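Local coordinates for protein restriction endonuclease Hpy99I (Helicobacter pylori, PDB 3GOX) that probably recognises and cleaves a specific double-stranded DNA sequence as a zinc-containing type II restriction endonuclease with a beta-beta-alpha-Me catalytic fold, at residues S42-F47 and N51-V56. Residues are numbered along the deposited sequence; the frame is centred on the assembly and turned at random. Where two conformers were deposited one is given.
Sequences SAMVLF and NELKRV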
ATOM      1  N   SER A  42      29.135 -15.785 -27.865  0.50 16.39           N
ATOM      2  CA  SER A  42      27.964 -16.341 -27.185  0.50 16.34           C
ATOM      3  C   SER A  42      27.970 -15.953 -25.702  0.50 15.68           C
ATOM      4  O   SER A  42      29.039 -15.885 -25.072  0.50 15.80           O
ATOM      5  CB  SER A  42      27.934 -17.853 -27.314  0.50 16.63           C
ATOM      6  OG  SER A  42      29.062 -18.409 -26.674  0.50 18.07           O
ATOM      7  N   ALA A  43      26.779 -15.727 -25.154  1.00 14.82           N
ATOM      8  CA  ALA A  43      26.622 -15.225 -23.804  1.00 14.87           C
ATOM      9  C   ALA A  43      25.746 -16.201 -23.049  1.00 15.07           C
ATOM     10  O   ALA A  43      24.859 -16.840 -23.638  1.00 15.57           O
ATOM     11  CB  ALA A  43      25.973 -13.854 -23.838  1.00 15.98           C
ATOM     12  N   MET A  44      25.999 -16.305 -21.753  1.00 13.88           N
ATOM     13  CA  MET A  44      25.058 -16.929 -20.824  1.00 14.33           C
ATOM     14  C   MET A  44      24.153 -15.818 -20.329  1.00 13.83           C
ATOM     15  O   MET A  44      24.637 -14.860 -19.726  1.00 14.12           O
ATOM     16  CB  MET A  44      25.780 -17.573 -19.655  1.00 14.75           C
ATOM     17  CG  MET A  44      26.697 -18.708 -20.059  1.00 16.93           C
ATOM     18  SD  MET A  44      25.815 -20.080 -20.875  1.00 22.31           S
ATOM     19  CE  MET A  44      24.557 -20.509 -19.677  1.00 24.76           C
ATOM     20  N   VAL A  45      22.856 -15.924 -20.631  1.00 13.20           N
ATOM     21  CA  VAL A  45      21.892 -14.865 -20.339  1.00 12.77           C
ATOM     22  C   VAL A  45      20.893 -15.374 -19.303  1.00 13.02           C
ATOM     23  O   VAL A  45      20.336 -16.454 -19.468  1.00 13.87           O
ATOM     24  CB  VAL A  45      21.101 -14.487 -21.604  1.00 12.57           C
ATOM     25  CG1 VAL A  45      20.105 -13.367 -21.303  1.00 13.15           C
ATOM     26  CG2 VAL A  45      22.014 -14.082 -22.738  1.00 14.25           C
ATOM     27  N   LEU A  46      20.676 -14.606 -18.246  1.00 12.74           N
ATOM     28  CA  LEU A  46      19.562 -14.891 -17.308  1.00 12.43           C
ATOM     29  C   LEU A  46      18.353 -14.138 -17.797  1.00 13.00           C
ATOM     30  O   LEU A  46      18.296 -12.896 -17.705  1.00 13.66           O
ATOM     31  CB  LEU A  46      19.891 -14.458 -15.874  1.00 12.84           C
ATOM     32  CG  LEU A  46      18.751 -14.643 -14.874  1.00 12.64           C
ATOM     33  CD1 LEU A  46      18.355 -16.104 -14.779  1.00 14.79           C
ATOM     34  CD2 LEU A  46      19.166 -14.126 -13.509  1.00 13.37           C
ATOM     35  N   PHE A  47      17.384 -14.896 -18.303  1.00 13.03           N
ATOM     36  CA  PHE A  47      16.095 -14.321 -18.670  1.00 13.55           C
ATOM     37  C   PHE A  47      15.251 -14.207 -17.409  1.00 12.98           C
ATOM     38  O   PHE A  47      14.948 -15.191 -16.748  1.00 12.88           O
ATOM     39  CB  PHE A  47      15.455 -15.137 -19.782  1.00 12.99           C
ATOM     40  CG  PHE A  47      16.112 -14.922 -21.097  1.00 13.21           C
ATOM     41  CD1 PHE A  47      15.891 -13.744 -21.781  1.00 13.88           C
ATOM     42  CD2 PHE A  47      16.979 -15.860 -21.637  1.00 14.51           C
ATOM     43  CE1 PHE A  47      16.504 -13.509 -22.996  1.00 14.03           C
ATOM     44  CE2 PHE A  47      17.597 -15.634 -22.853  1.00 14.13           C
ATOM     45  CZ  PHE A  47      17.370 -14.453 -23.535  1.00 13.95           C
ATOM     46  N   ASN A  51      13.407 -16.858 -15.002  1.00 15.16           N
ATOM     47  CA  ASN A  51      14.581 -17.186 -14.189  1.00 14.79           C
ATOM     48  C   ASN A  51      15.370 -18.319 -14.826  1.00 15.34           C
ATOM     49  O   ASN A  51      15.785 -19.245 -14.132  1.00 15.88           O
ATOM     50  CB  ASN A  51      14.217 -17.549 -12.738  1.00 15.21           C
ATOM     51  CG  ASN A  51      15.390 -17.391 -11.779  1.00 14.69           C
ATOM     52  OD1 ASN A  51      16.214 -16.482 -11.924  1.00 15.80           O
ATOM     53  ND2 ASN A  51      15.461 -18.268 -10.782  1.00 17.14           N
ATOM     54  N   GLU A  52      15.535 -18.239 -16.141  1.00 15.57           N
ATOM     55  CA  GLU A  52      16.152 -19.298 -16.936  1.00 16.73           C
ATOM     56  C   GLU A  52      17.476 -18.779 -17.496  1.00 16.61           C
ATOM     57  O   GLU A  52      17.499 -17.740 -18.138  1.00 14.73           O
ATOM     58  CB  GLU A  52      15.217 -19.693 -18.078  1.00 18.05           C
ATOM     59  CG  GLU A  52      15.646 -20.928 -18.796  1.00 22.09           C
ATOM     60  CD  GLU A  52      14.582 -21.475 -19.744  1.00 26.51           C
ATOM     61  OE1 GLU A  52      13.365 -21.383 -19.450  1.00 30.05           O
ATOM     62  OE2 GLU A  52      14.991 -22.021 -20.785  1.00 30.79           O
ATOM     63  N   LEU A  53      18.562 -19.512 -17.232  1.00 17.19           N
ATOM     64  CA  LEU A  53      19.898 -19.140 -17.695  1.00 18.65           C
ATOM     65  C   LEU A  53      20.166 -19.965 -18.943  1.00 18.59           C
ATOM     66  O   LEU A  53      20.138 -21.199 -18.895  1.00 20.59           O
ATOM     67  CB  LEU A  53      20.954 -19.435 -16.602  1.00 19.61           C
ATOM     68  CG  LEU A  53      21.861 -18.278 -16.143  1.00 22.62           C
ATOM     69  CD1 LEU A  53      22.859 -18.721 -15.075  1.00 27.01           C
ATOM     70  CD2 LEU A  53      22.584 -17.660 -17.291  1.00 24.85           C
ATOM     71  N   LYS A  54      20.400 -19.290 -20.070  1.00 17.29           N
ATOM     72  CA  LYS A  54      20.558 -19.959 -21.357  1.00 18.22           C
ATOM     73  C   LYS A  54      21.796 -19.469 -22.079  1.00 17.74           C
ATOM     74  O   LYS A  54      22.143 -18.292 -21.991  1.00 17.03           O
ATOM     75  CB  LYS A  54      19.351 -19.669 -22.245  1.00 18.54           C
ATOM     76  CG  LYS A  54      18.091 -20.425 -21.831  1.00 21.98           C
ATOM     77  CD  LYS A  54      16.907 -20.055 -22.695  1.00 24.14           C
ATOM     78  CE  LYS A  54      17.001 -20.667 -24.081  1.00 25.09           C
ATOM     79  NZ  LYS A  54      16.710 -22.133 -24.118  1.00 25.03           N
ATOM     80  N   ARG A  55      22.436 -20.379 -22.815  1.00 17.17           N
ATOM     81  CA  ARG A  55      23.508 -20.016 -23.743  1.00 17.17           C
ATOM     82  C   ARG A  55      22.913 -19.515 -25.058  1.00 16.96           C
ATOM     83  O   ARG A  55      22.148 -20.240 -25.711  1.00 17.02           O
ATOM     84  CB  ARG A  55      24.439 -21.203 -24.032  1.00 17.54           C
ATOM     85  CG  ARG A  55      25.620 -20.785 -24.875  1.00 20.67           C
ATOM     86  CD  ARG A  55      26.709 -21.832 -24.939  1.00 26.03           C
ATOM     87  NE  ARG A  55      27.427 -22.020 -23.671  1.00 30.71           N
ATOM     88  CZ  ARG A  55      28.222 -21.117 -23.081  1.00 34.85           C
ATOM     89  NH1 ARG A  55      28.409 -19.902 -23.597  1.00 36.04           N
ATOM     90  NH2 ARG A  55      28.825 -21.430 -21.938  1.00 36.36           N
ATOM     91  N   VAL A  56      23.280 -18.296 -25.457  1.00 15.96           N
ATOM     92  CA  VAL A  56      22.674 -17.643 -26.620  1.00 15.59           C
ATOM     93  C   VAL A  56      23.747 -17.009 -27.502  1.00 15.58           C
ATOM     94  O   VAL A  56      24.610 -16.295 -27.011  1.00 15.12           O
ATOM     95  CB  VAL A  56      21.661 -16.539 -26.204  1.00 15.63           C
ATOM     96  CG1 VAL A  56      20.944 -16.014 -27.446  1.00 16.25           C
ATOM     97  CG2 VAL A  56      20.636 -17.076 -25.164  1.00 17.49           C
TER
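Met44 lays its sulfur over one face of the Arg55 guanidinium, SD standing 3.4 Å from CZ and above the centre of the flat group. A bend at chi2 and again at chi3 (-61° and -55°) curls the thioether across to the other strand, where CE ends beside the Arg55 backbone. The guanidinium is also held by NH1, which hydrogen-bonds to Asn39 OD1. The two backbones form an antiparallel hairpin: Ala43, Val45 and Phe47 form hydrogen-bonded pairs with Val56, Lys54 and Glu52, and the Val45 N to Lys54 O bond measures 2.8 Å. At the turn, Phe47 O receives Glu52 N at 3.2 Å and, weakly, Asn51 N, the signature of a G1 beta bulge. Leu53 shares the face of Met44, bringing CD2 within 4.0 Å of Met44 CB, while Leu46 CD1 lies 3.6 Å from Asn51 OD1. On the opposite face, among Ala43, Val45, Phe47 and Val56, Val56 CG2 meets the edge of the Phe47 ring at CE2 (4.1 Å) and touches Val45 CG2; Val45 CG1 covers a ring face near its rim. These apolar side chains turn into the small SH3-like beta domain, where Val45 and Val56 both meet Leu61 of strand 61-63, Phe47 reaches Ala20 of strand 17-20, and strand 32-39 flanks 42-47, leaving 52-57 outermost within the chain.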